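Local coordinates for mitogen-activated protein kinase kinase kinase 7 interacting protein 1 (Anopheles gambiae, PDB 2IRM) that probably serves as an adapter that binds the kinase TAK1 and promotes its autophosphorylation in JNK and NF-kappa-B signalling, using a PP2C-type phosphatase fold, at residues V113-A118 / S146-L151; G170-C175 / V252-E257; D196-N201 / V221-T226; L211-Q216 / N242-A247. All coordinates share one frame; numbering follows the deposited sequence.

Contact 1. Residues V113-A118 / S146-L151; sequences VATKTA and SLNNAL
The flat carboxamide of N148 is turned towards the flank of helix 110-121, where T115 and K116 receive it. Backbone N and CB of K116 both stand off to the same side of the carboxamide plane, near its oxygen; OD1 of N148 is 3.9 Å from CB of K116. At the other end of the group, ND2 of N148 approaches CG2 of T115 at 3.8 Å, the methyl lying much closer to the amide plane than the K116 atoms do. T115 and N148 cross at about a right angle, and the methyl is presented because it is anti to the backbone N while OG1 is directed back to the carbonyl of P111 in the same helix. The second carboxamide, that of N149, lies beside CD of K116. Two antiparallel sheets flanked by helices make up the PP2C fold, and here helix 144-148 and the loop that follows it rest against helix 110-121 towards the periphery of the domain. In K116, CG is anti to the backbone N (chi1 -175°) and the chain bends at chi2 and chi3; CD comes beside N149, and NZ makes a salt bridge with D240. One helical turn before K116 the contact becomes apolar: CG1 of V113 meets CD2 of L151 at 3.6 Å, the two side chains crossing nearly perpendicularly. Both also touch Y232 of helix 232-235, and the backbone of L151 is hydrogen-bonded to that of L233, which ties the loop to a third helix.

Contact 2. Residues G170-C175 / V252-E257; sequences GNIGNC and VIFEPE
I172 and F254 approach each other at about a right angle, with the isoleucine's terminal methyl making the touch: CD1 of I172 lies 3.7 Å from CD1 of F254, oblique to the ring. That methyl reaches across because CG1 of I172 is anti to the backbone N (chi1 -170°) and the chain stays extended. The same residue also meets P256, CB of I172 lying 4.0 Å from CB of P256. Within its own segment the proline extends over the phenyl group, with CD of P256 above one face of the F254 ring, towards its rim. F98 of helix 87-108 touches I172, F254 and P256, so this apolar cluster is shared with a flanking helix. N171 and E257, by contrast, lie side by side and point the same way, their amide and carboxylate planes 33° apart. Beneath them the backbones form an antiparallel hydrogen-bonded pair. N of N171 gives a bond of 2.9 Å to O of E257, in the carbonyl plane, and N of E257 returns one of 2.8 Å to O of N171, nearly straight at its hydrogen (172°). CA of G170 adds a CA-H...O contact of 3.2 Å to O of E257. This bridge is where strand 257-263 begins to run alongside strand 166-172, in one of the two sheets of the PP2C sandwich. The chemistry is thus divided: reciprocal backbone hydrogen bonds set the register, while beyond the bridge the groups touching across this contact are mainly hydrocarbon, O of E255 bonding R227 instead.

Contact 3. Residues D196-N201 / V221-T226; sequences DHNLLN and VPLYST
The carbonyl oxygen of H197 is approached by three groups of the segment 221-226. N of T226 gives it a hydrogen bond of 2.7 Å, the donor tilted 33° from the carbonyl plane, CA of S225 adds a CA-H...O contact at 3.4 Å, and OG1 of T226 lies 2.9 Å away. That hydroxyl, with OG1 between the backbone N and the carbonyl carbon (chi1 55°), is hydrogen-bonded to E204 of helix 202-209. The threonine methyl meets segment 196-201 farther along, CG2 of T226 standing 4.1 Å from CD1 of L199, the two side chains crossing at about a right angle. L223 packs against the side chain of N198: its CD2 is 3.8 Å from CB of N198. CB of N198 also lies 3.5 Å from O of Y224. The imidazole of H197 turns away from this contact, ND1 being bonded to the backbone N of G173. From N198 the chain closes a type I beta turn to N201, in which N of N201 bonds O of N198 at 3.0 Å. N201 takes the N-cap position of helix 202-209, so this is a turn leading into a helix, its entry strapped to the chain segment that returns after that helix.

Contact 4. Residues L211-Q216 / N242-A247; sequences LGLMAQ and NFLSSA
A247 presents its methyl to the branch of L213: CB of A247 is 3.8 Å from CG of L213 and only slightly farther from both of its terminal methyls. One of these, CD2 of L213, also meets OG of S246 at 3.5 Å, while CD1 extends towards L244, a looser neighbour. CG of L213 is anti to its carbonyl carbon (chi1 -67°), which brings the branch across to the alanine. Beside this apolar patch, CA of A247 makes a CA-H...O contact of 3.4 Å to O of L211. That oxygen also accepts a hydrogen bond from OG1 of T248, and the backbones of L211 and T248 are bonded to each other. The next shell fixes the two backbones. On one side, G212, just after helix 202-209, leaves the helical conformation in a Schellman motif (phi 105°), and the chain then turns out to deliver L213. On the other, a type I beta turn from L244 to A247 sets S246 and A247 facing it, and OG of S245, within the turn, accepts a bond of 3.3 Å from N of F243. The contact is therefore mainly hydrocarbon, with flanking residues taking its backbone oxygens: T248 that of L211, the Y238 hydroxyl that of A247.

How the contacts relate
Contact 1 comes first along the chain and closes before the others open; its centre lies 21 to 25 Å from theirs, among helices at the edge of the domain. Contact 2 then closes a long loop that holds contacts 3 and 4, whose segments alternate. Contacts 2 and 3, with centres about 11 Å apart, touch directly: ND2 of N174 probably bonds O of L223. Contact 3 in turn meets contact 4, about 14 Å away between centres, through OH of Y224 and CD1 of L244. Segment 196-201 precedes helix 202-209, while 211-216 and 221-226 follow it, and the series leads from strand 166-172, inside one sheet, outward to surface loops of one PP2C-type domain.

Contact 1. Residues V113-A118 / S146-L151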
loop_
_atom_site.group_PDB
_atom_site.type_symbol
_atom_site.label_atom_id
_atom_site.label_comp_id
_atom_site.label_asym_id
_atom_site.label_seq_id
_atom_site.Cartn_x
_atom_site.Cartn_y
_atom_site.Cartn_z
ATOM N N VAL A 113 -21.323 11.141 -7.259
ATOM C CA VAL A 113 -22.317 10.067 -7.205
ATOM C C VAL A 113 -23.698 10.584 -7.613
ATOM O O VAL A 113 -24.418 9.913 -8.356
ATOM C CB VAL A 113 -22.357 9.315 -5.827
ATOM C CG1 VAL A 113 -20.953 8.975 -5.356
ATOM C CG2 VAL A 113 -23.087 10.107 -4.753
ATOM N N ALA A 114 -24.029 11.793 -7.152
ATOM C CA ALA A 114 -25.311 12.424 -7.424
ATOM C C ALA A 114 -25.428 12.783 -8.891
ATOM O O ALA A 114 -26.531 12.981 -9.393
ATOM C CB ALA A 114 -25.493 13.650 -6.560
ATOM N N THR A 115 -24.285 12.874 -9.567
ATOM C CA THR A 115 -24.245 13.085 -11.013
ATOM C C THR A 115 -24.413 11.744 -11.732
ATOM O O THR A 115 -25.174 11.650 -12.691
ATOM C CB THR A 115 -22.957 13.844 -11.468
ATOM O OG1 THR A 115 -22.946 15.158 -10.897
ATOM C CG2 THR A 115 -22.895 13.987 -12.985
ATOM N N LYS A 116 -23.725 10.706 -11.260
ATOM C CA LYS A 116 -23.900 9.375 -11.840
ATOM C C LYS A 116 -25.362 8.957 -11.756
ATOM O O LYS A 116 -26.000 8.705 -12.780
ATOM C CB LYS A 116 -23.027 8.331 -11.150
ATOM C CG LYS A 116 -23.099 6.943 -11.809
ATOM C CD LYS A 116 -22.896 5.791 -10.804
ATOM C CE LYS A 116 -24.142 5.568 -9.937
ATOM N NZ LYS A 116 -23.825 4.809 -8.693
ATOM N N THR A 117 -25.890 8.905 -10.535
ATOM C CA THR A 117 -27.285 8.519 -10.325
ATOM C C THR A 117 -28.261 9.402 -11.103
ATOM O O THR A 117 -29.300 8.928 -11.540
ATOM C CB THR A 117 -27.682 8.447 -8.824
ATOM O OG1 THR A 117 -29.071 8.108 -8.724
ATOM C CG2 THR A 117 -27.460 9.770 -8.116
ATOM N N ALA A 118 -27.911 10.672 -11.285
ATOM C CA ALA A 118 -28.727 11.593 -12.059
ATOM C C ALA A 118 -28.899 11.123 -13.502
ATOM O O ALA A 118 -30.015 11.108 -14.022
ATOM C CB ALA A 118 -28.125 12.977 -12.023
ATOM N N SER A 146 -18.909 6.073 -18.218
ATOM C CA SER A 146 -17.734 5.265 -17.896
ATOM C C SER A 146 -16.712 6.151 -17.211
ATOM O O SER A 146 -16.203 5.801 -16.146
ATOM C CB SER A 146 -17.116 4.654 -19.156
ATOM O OG SER A 146 -18.068 3.904 -19.892
ATOM N N LEU A 147 -16.427 7.301 -17.826
ATOM C CA LEU A 147 -15.550 8.316 -17.239
ATOM C C LEU A 147 -16.020 8.690 -15.839
ATOM O O LEU A 147 -15.212 8.829 -14.915
ATOM C CB LEU A 147 -15.493 9.567 -18.123
ATOM C CG LEU A 147 -14.619 9.556 -19.388
ATOM C CD1 LEU A 147 -13.235 8.942 -19.095
ATOM C CD2 LEU A 147 -15.297 8.853 -20.583
ATOM N N ASN A 148 -17.337 8.819 -15.694
ATOM C CA ASN A 148 -17.953 9.140 -14.417
ATOM C C ASN A 148 -17.660 8.105 -13.338
ATOM O O ASN A 148 -17.627 8.443 -12.166
ATOM C CB ASN A 148 -19.461 9.330 -14.576
ATOM C CG ASN A 148 -19.986 10.507 -13.775
ATOM O OD1 ASN A 148 -20.098 10.448 -12.552
ATOM N ND2 ASN A 148 -20.316 11.587 -14.469
ATOM N N ASN A 149 -17.445 6.850 -13.725
ATOM C CA ASN A 149 -16.980 5.841 -12.770
ATOM C C ASN A 149 -15.469 5.962 -12.521
ATOM O O ASN A 149 -14.731 4.979 -12.460
ATOM C CB ASN A 149 -17.410 4.438 -13.193
ATOM C CG ASN A 149 -18.927 4.245 -13.135
ATOM O OD1 ASN A 149 -19.546 3.836 -14.116
ATOM N ND2 ASN A 149 -19.528 4.539 -11.984
ATOM N N ALA A 150 -15.033 7.217 -12.405
ATOM C CA ALA A 150 -13.727 7.582 -11.877
ATOM C C ALA A 150 -13.773 7.500 -10.356
ATOM O O ALA A 150 -12.735 7.499 -9.710
ATOM C CB ALA A 150 -13.354 8.994 -12.315
ATOM N N LEU A 151 -14.976 7.433 -9.787
ATOM C CA LEU A 151 -15.128 7.222 -8.349
ATOM C C LEU A 151 -14.758 5.789 -7.938
ATOM O O LEU A 151 -15.194 5.279 -6.903
ATOM C CB LEU A 151 -16.527 7.624 -7.861
ATOM C CG LEU A 151 -17.737 7.424 -8.762
ATOM C CD1 LEU A 151 -18.058 5.964 -8.891
ATOM C CD2 LEU A 151 -18.918 8.156 -8.190
#

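Contact 2. Residues G170-C175 / V252-E257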
loop_
_atom_site.group_PDB
_atom_site.type_symbol
_atom_site.label_atom_id
_atom_site.label_comp_id
_atom_site.label_asym_id
_atom_site.label_seq_id
_atom_site.Cartn_x
_atom_site.Cartn_y
_atom_site.Cartn_z
ATOM N N GLY A 170 -0.034 2.178 11.390
ATOM C CA GLY A 170 -1.409 2.158 10.934
ATOM C C GLY A 170 -1.407 1.829 9.464
ATOM O O GLY A 170 -0.728 2.506 8.687
ATOM N N ASN A 171 -2.138 0.782 9.077
ATOM C CA ASN A 171 -2.226 0.403 7.667
ATOM C C ASN A 171 -3.638 0.034 7.238
ATOM O O ASN A 171 -4.456 -0.377 8.059
ATOM C CB ASN A 171 -1.231 -0.724 7.333
ATOM C CG ASN A 171 -1.877 -2.121 7.325
ATOM O OD1 ASN A 171 -2.477 -2.533 6.325
ATOM N ND2 ASN A 171 -1.730 -2.856 8.428
ATOM N N ILE A 172 -3.899 0.205 5.944
ATOM C CA ILE A 172 -5.113 -0.270 5.296
ATOM C C ILE A 172 -4.771 -0.704 3.871
ATOM O O ILE A 172 -3.981 -0.049 3.180
ATOM C CB ILE A 172 -6.234 0.787 5.298
ATOM C CG1 ILE A 172 -7.552 0.176 4.832
ATOM C CG2 ILE A 172 -5.867 1.974 4.438
ATOM C CD1 ILE A 172 -8.789 0.923 5.304
ATOM N N GLY A 173 -5.344 -1.825 3.442
ATOM C CA GLY A 173 -5.156 -2.287 2.068
ATOM C C GLY A 173 -3.875 -3.058 1.827
ATOM O O GLY A 173 -3.441 -3.838 2.679
ATOM N N ASN A 174 -3.268 -2.816 0.665
ATOM C CA ASN A 174 -2.191 -3.653 0.141
ATOM C C ASN A 174 -0.800 -3.424 0.698
ATOM O O ASN A 174 -0.046 -4.381 0.869
ATOM C CB ASN A 174 -2.157 -3.573 -1.384
ATOM C CG ASN A 174 -3.324 -4.309 -2.033
ATOM O OD1 ASN A 174 -4.121 -4.977 -1.361
ATOM N ND2 ASN A 174 -3.424 -4.192 -3.349
ATOM N N CYS A 175 -0.454 -2.170 0.971
ATOM C CA CYS A 175 0.867 -1.827 1.518
ATOM C C CYS A 175 1.232 -2.645 2.763
ATOM O O CYS A 175 0.343 -3.120 3.486
ATOM C CB CYS A 175 0.938 -0.334 1.845
ATOM S SG CYS A 175 0.473 0.780 0.508
ATOM N N VAL A 252 -15.800 -3.895 0.032
ATOM C CA VAL A 252 -14.678 -3.107 0.531
ATOM C C VAL A 252 -15.091 -2.297 1.750
ATOM O O VAL A 252 -15.849 -1.341 1.656
ATOM C CB VAL A 252 -14.105 -2.167 -0.540
ATOM C CG1 VAL A 252 -12.900 -1.402 0.013
ATOM C CG2 VAL A 252 -13.711 -2.955 -1.781
ATOM N N ILE A 253 -14.599 -2.684 2.910
ATOM C CA ILE A 253 -14.934 -1.965 4.135
ATOM C C ILE A 253 -13.795 -1.008 4.488
ATOM O O ILE A 253 -12.677 -1.165 3.998
ATOM C CB ILE A 253 -15.241 -2.953 5.277
ATOM C CG1 ILE A 253 -14.023 -3.834 5.578
ATOM C CG2 ILE A 253 -16.439 -3.790 4.896
ATOM C CD1 ILE A 253 -14.205 -4.771 6.728
ATOM N N PHE A 254 -14.081 -0.000 5.304
ATOM C CA PHE A 254 -13.025 0.898 5.765
ATOM C C PHE A 254 -12.778 0.603 7.226
ATOM O O PHE A 254 -13.504 1.088 8.097
ATOM C CB PHE A 254 -13.390 2.379 5.560
ATOM C CG PHE A 254 -12.294 3.344 5.957
ATOM C CD1 PHE A 254 -11.252 3.637 5.081
ATOM C CD2 PHE A 254 -12.308 3.964 7.201
ATOM C CE1 PHE A 254 -10.247 4.527 5.440
ATOM C CE2 PHE A 254 -11.299 4.859 7.566
ATOM C CZ PHE A 254 -10.272 5.137 6.683
ATOM N N GLU A 255 -11.768 -0.220 7.489
ATOM C CA GLU A 255 -11.413 -0.563 8.855
ATOM C C GLU A 255 -9.923 -0.863 8.950
ATOM O O GLU A 255 -9.521 -2.020 8.885
ATOM C CB GLU A 255 -12.253 -1.731 9.331
ATOM C CG GLU A 255 -12.251 -1.866 10.831
ATOM C CD GLU A 255 -13.652 -1.849 11.406
ATOM O OE1 GLU A 255 -13.787 -1.613 12.634
ATOM O OE2 GLU A 255 -14.616 -2.054 10.621
ATOM N N PRO A 256 -9.097 0.193 9.084
ATOM C CA PRO A 256 -7.643 0.087 9.105
ATOM C C PRO A 256 -7.165 -0.602 10.355
ATOM O O PRO A 256 -7.926 -0.734 11.300
ATOM C CB PRO A 256 -7.200 1.541 9.133
ATOM C CG PRO A 256 -8.326 2.250 9.758
ATOM C CD PRO A 256 -9.529 1.594 9.217
ATOM N N GLU A 257 -5.912 -1.036 10.356
ATOM C CA GLU A 257 -5.346 -1.746 11.496
ATOM C C GLU A 257 -4.259 -0.900 12.151
ATOM O O GLU A 257 -3.381 -0.362 11.456
ATOM C CB GLU A 257 -4.756 -3.081 11.049
ATOM C CG GLU A 257 -4.730 -4.148 12.133
ATOM C CD GLU A 257 -5.976 -5.012 12.121
ATOM O OE1 GLU A 257 -6.387 -5.462 13.222
ATOM O OE2 GLU A 257 -6.542 -5.243 11.016
#

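Contact 3. Residues D196-N201 / V221-T226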
loop_
_atom_site.group_PDB
_atom_site.type_symbol
_atom_site.label_atom_id
_atom_site.label_comp_id
_atom_site.label_asym_id
_atom_site.label_seq_id
_atom_site.Cartn_x
_atom_site.Cartn_y
_atom_site.Cartn_z
ATOM N N ASP A 196 -2.377 -7.539 5.798
ATOM C CA ASP A 196 -2.769 -7.493 4.394
ATOM C C ASP A 196 -4.271 -7.512 4.265
ATOM O O ASP A 196 -4.931 -8.451 4.729
ATOM C CB ASP A 196 -2.173 -8.671 3.651
ATOM C CG ASP A 196 -0.667 -8.649 3.674
ATOM O OD1 ASP A 196 -0.084 -7.596 3.302
ATOM O OD2 ASP A 196 -0.064 -9.675 4.070
ATOM N N HIS A 197 -4.818 -6.457 3.670
ATOM C CA HIS A 197 -6.249 -6.406 3.434
ATOM C C HIS A 197 -6.539 -6.729 1.985
ATOM O O HIS A 197 -6.966 -5.860 1.228
ATOM C CB HIS A 197 -6.836 -5.056 3.827
ATOM C CG HIS A 197 -6.749 -4.767 5.294
ATOM N ND1 HIS A 197 -6.274 -3.571 5.788
ATOM C CD2 HIS A 197 -7.059 -5.525 6.372
ATOM C CE1 HIS A 197 -6.305 -3.602 7.110
ATOM N NE2 HIS A 197 -6.780 -4.776 7.490
ATOM N N ASN A 198 -6.305 -7.995 1.627
ATOM C CA ASN A 198 -6.558 -8.547 0.299
ATOM C C ASN A 198 -6.705 -10.066 0.352
ATOM O O ASN A 198 -6.720 -10.660 1.432
ATOM C CB ASN A 198 -5.419 -8.195 -0.636
ATOM C CG ASN A 198 -4.079 -8.513 -0.043
ATOM O OD1 ASN A 198 -3.188 -7.663 -0.024
ATOM N ND2 ASN A 198 -3.920 -9.734 0.461
ATOM N N LEU A 199 -6.784 -10.707 -0.810
ATOM C CA LEU A 199 -7.049 -12.140 -0.819
ATOM C C LEU A 199 -5.876 -13.016 -0.372
ATOM O O LEU A 199 -6.040 -14.221 -0.196
ATOM C CB LEU A 199 -7.576 -12.570 -2.180
ATOM C CG LEU A 199 -9.091 -12.690 -2.303
ATOM C CD1 LEU A 199 -9.817 -11.887 -1.246
ATOM C CD2 LEU A 199 -9.546 -12.295 -3.697
ATOM N N LEU A 200 -4.702 -12.419 -0.180
ATOM C CA LEU A 200 -3.584 -13.135 0.429
ATOM C C LEU A 200 -3.881 -13.468 1.882
ATOM O O LEU A 200 -3.199 -14.303 2.467
ATOM C CB LEU A 200 -2.301 -12.307 0.418
ATOM C CG LEU A 200 -1.621 -11.851 -0.868
ATOM C CD1 LEU A 200 -0.505 -10.878 -0.529
ATOM C CD2 LEU A 200 -1.081 -13.031 -1.617
ATOM N N ASN A 201 -4.875 -12.799 2.463
ATOM C CA ASN A 201 -5.235 -12.984 3.862
ATOM C C ASN A 201 -6.562 -13.725 4.030
ATOM O O ASN A 201 -7.643 -13.170 3.799
ATOM C CB ASN A 201 -5.247 -11.615 4.545
ATOM C CG ASN A 201 -5.817 -11.641 5.949
ATOM O OD1 ASN A 201 -6.196 -10.593 6.470
ATOM N ND2 ASN A 201 -5.866 -12.817 6.576
ATOM N N VAL A 221 -8.488 -9.446 -12.228
ATOM C CA VAL A 221 -8.226 -8.279 -11.378
ATOM C C VAL A 221 -7.001 -8.506 -10.484
ATOM O O VAL A 221 -7.053 -9.299 -9.549
ATOM C CB VAL A 221 -9.516 -7.729 -10.615
ATOM C CG1 VAL A 221 -10.649 -8.736 -10.592
ATOM C CG2 VAL A 221 -9.195 -7.220 -9.223
ATOM N N PRO A 222 -5.900 -7.783 -10.778
ATOM C CA PRO A 222 -4.560 -7.985 -10.206
ATOM C C PRO A 222 -4.524 -8.405 -8.729
ATOM O O PRO A 222 -4.412 -9.600 -8.457
ATOM C CB PRO A 222 -3.871 -6.629 -10.439
ATOM C CG PRO A 222 -4.456 -6.158 -11.744
ATOM C CD PRO A 222 -5.907 -6.646 -11.730
ATOM N N LEU A 223 -4.616 -7.443 -7.817
ATOM C CA LEU A 223 -4.424 -7.711 -6.396
ATOM C C LEU A 223 -5.397 -6.900 -5.548
ATOM O O LEU A 223 -4.986 -6.121 -4.687
ATOM C CB LEU A 223 -2.983 -7.404 -5.984
ATOM C CG LEU A 223 -2.455 -8.149 -4.757
ATOM C CD1 LEU A 223 -1.629 -7.222 -3.878
ATOM C CD2 LEU A 223 -3.600 -8.764 -3.967
ATOM N N TYR A 224 -6.689 -7.089 -5.795
ATOM C CA TYR A 224 -7.709 -6.198 -5.265
ATOM C C TYR A 224 -7.624 -6.074 -3.746
ATOM O O TYR A 224 -7.720 -7.065 -3.021
ATOM C CB TYR A 224 -9.079 -6.704 -5.671
ATOM C CG TYR A 224 -10.142 -5.667 -5.607
ATOM C CD1 TYR A 224 -10.233 -4.691 -6.588
ATOM C CD2 TYR A 224 -11.077 -5.669 -4.580
ATOM C CE1 TYR A 224 -11.216 -3.729 -6.548
ATOM C CE2 TYR A 224 -12.074 -4.708 -4.527
ATOM C CZ TYR A 224 -12.130 -3.741 -5.515
ATOM O OH TYR A 224 -13.103 -2.777 -5.486
ATOM N N SER A 225 -7.401 -4.855 -3.270
ATOM C CA SER A 225 -7.392 -4.614 -1.855
ATOM C C SER A 225 -8.844 -4.615 -1.429
ATOM O O SER A 225 -9.697 -4.033 -2.091
ATOM C CB SER A 225 -6.717 -3.285 -1.531
ATOM O OG SER A 225 -7.462 -2.212 -2.052
ATOM N N THR A 226 -9.115 -5.284 -0.321
ATOM C CA THR A 226 -10.464 -5.503 0.161
ATOM C C THR A 226 -10.789 -4.490 1.251
ATOM O O THR A 226 -11.869 -4.526 1.856
ATOM C CB THR A 226 -10.556 -6.908 0.738
ATOM O OG1 THR A 226 -9.536 -7.054 1.725
ATOM C CG2 THR A 226 -10.318 -7.945 -0.344
#

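Contact 4. Residues L211-Q216 / N242-A247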
loop_
_atom_site.group_PDB
_atom_site.type_symbol
_atom_site.label_atom_id
_atom_site.label_comp_id
_atom_site.label_asym_id
_atom_site.label_seq_id
_atom_site.Cartn_x
_atom_site.Cartn_y
_atom_site.Cartn_z
ATOM N N LEU A 211 -19.955 -12.696 2.136
ATOM C CA LEU A 211 -20.742 -11.671 1.451
ATOM C C LEU A 211 -21.386 -12.235 0.197
ATOM O O LEU A 211 -22.245 -11.593 -0.432
ATOM C CB LEU A 211 -19.874 -10.463 1.098
ATOM C CG LEU A 211 -19.375 -9.667 2.306
ATOM C CD1 LEU A 211 -18.882 -8.314 1.861
ATOM C CD2 LEU A 211 -20.440 -9.538 3.416
ATOM N N GLY A 212 -20.973 -13.443 -0.156
ATOM C CA GLY A 212 -21.561 -14.138 -1.268
ATOM C C GLY A 212 -20.619 -14.114 -2.432
ATOM O O GLY A 212 -21.003 -14.504 -3.540
ATOM N N LEU A 213 -19.386 -13.666 -2.186
ATOM C CA LEU A 213 -18.346 -13.647 -3.225
ATOM C C LEU A 213 -17.528 -14.933 -3.265
ATOM O O LEU A 213 -17.395 -15.613 -2.252
ATOM C CB LEU A 213 -17.439 -12.424 -3.069
ATOM C CG LEU A 213 -18.154 -11.086 -3.340
ATOM C CD1 LEU A 213 -17.375 -9.901 -2.799
ATOM C CD2 LEU A 213 -18.451 -10.878 -4.813
ATOM N N MET A 214 -16.999 -15.258 -4.444
ATOM C CA MET A 214 -16.106 -16.399 -4.648
ATOM C C MET A 214 -14.858 -15.952 -5.389
ATOM O O MET A 214 -14.849 -14.882 -5.982
ATOM C CB MET A 214 -16.808 -17.469 -5.463
ATOM C CG MET A 214 -17.184 -17.019 -6.863
ATOM S SD MET A 214 -18.084 -18.292 -7.742
ATOM C CE MET A 214 -19.750 -18.055 -7.167
ATOM N N ALA A 215 -13.816 -16.777 -5.386
ATOM C CA ALA A 215 -12.530 -16.389 -5.971
ATOM C C ALA A 215 -12.636 -16.037 -7.440
ATOM O O ALA A 215 -11.943 -15.133 -7.925
ATOM C CB ALA A 215 -11.506 -17.472 -5.773
ATOM N N GLN A 216 -13.517 -16.747 -8.139
ATOM C CA GLN A 216 -13.707 -16.565 -9.567
ATOM C C GLN A 216 -14.162 -15.152 -9.933
ATOM O O GLN A 216 -13.952 -14.699 -11.056
ATOM C CB GLN A 216 -14.673 -17.613 -10.111
ATOM C CG GLN A 216 -14.014 -18.972 -10.431
ATOM C CD GLN A 216 -13.991 -19.982 -9.259
ATOM O OE1 GLN A 216 -14.420 -21.129 -9.413
ATOM N NE2 GLN A 216 -13.479 -19.562 -8.104
ATOM N N ASN A 242 -20.232 -4.513 -12.330
ATOM C CA ASN A 242 -19.907 -5.888 -12.689
ATOM C C ASN A 242 -18.781 -6.434 -11.816
ATOM O O ASN A 242 -17.707 -5.839 -11.727
ATOM C CB ASN A 242 -19.465 -5.595 -14.123
ATOM C CG ASN A 242 -18.077 -4.989 -14.193
ATOM O OD1 ASN A 242 -17.849 -3.875 -13.722
ATOM N ND2 ASN A 242 -17.140 -5.723 -14.783
ATOM N N PHE A 243 -19.034 -7.570 -11.174
ATOM C CA PHE A 243 -17.964 -8.395 -10.627
ATOM C C PHE A 243 -17.595 -7.967 -9.210
ATOM O O PHE A 243 -16.661 -8.502 -8.613
ATOM C CB PHE A 243 -16.666 -8.178 -11.409
ATOM C CG PHE A 243 -15.589 -7.491 -10.617
ATOM C CD1 PHE A 243 -15.250 -6.175 -10.881
ATOM C CD2 PHE A 243 -14.918 -8.162 -9.609
ATOM C CE1 PHE A 243 -14.260 -5.541 -10.155
ATOM C CE2 PHE A 243 -13.926 -7.533 -8.880
ATOM C CZ PHE A 243 -13.598 -6.221 -9.153
ATOM N N LEU A 244 -18.335 -7.000 -8.678
ATOM C CA LEU A 244 -18.458 -6.837 -7.234
ATOM C C LEU A 244 -19.951 -7.010 -6.974
ATOM O O LEU A 244 -20.406 -6.937 -5.833
ATOM C CB LEU A 244 -17.994 -5.465 -6.741
ATOM C CG LEU A 244 -16.582 -5.396 -6.157
ATOM C CD1 LEU A 244 -16.536 -4.441 -4.974
ATOM C CD2 LEU A 244 -16.100 -6.782 -5.752
ATOM N N SER A 245 -20.710 -7.240 -8.041
ATOM C CA SER A 245 -22.175 -7.035 -8.013
ATOM C C SER A 245 -23.007 -8.180 -7.418
ATOM O O SER A 245 -24.144 -7.961 -6.980
ATOM C CB SER A 245 -22.714 -6.629 -9.392
ATOM O OG SER A 245 -22.217 -7.469 -10.423
ATOM N N SER A 246 -22.446 -9.388 -7.382
ATOM C CA SER A 246 -23.141 -10.523 -6.765
ATOM C C SER A 246 -23.207 -10.426 -5.239
ATOM O O SER A 246 -24.062 -11.053 -4.624
ATOM C CB SER A 246 -22.525 -11.858 -7.197
ATOM O OG SER A 246 -21.158 -11.945 -6.830
ATOM N N ALA A 247 -22.319 -9.629 -4.641
ATOM C CA ALA A 247 -22.204 -9.519 -3.183
ATOM C C ALA A 247 -23.502 -9.056 -2.500
ATOM O O ALA A 247 -24.303 -8.320 -3.089
ATOM C CB ALA A 247 -21.038 -8.618 -2.811
#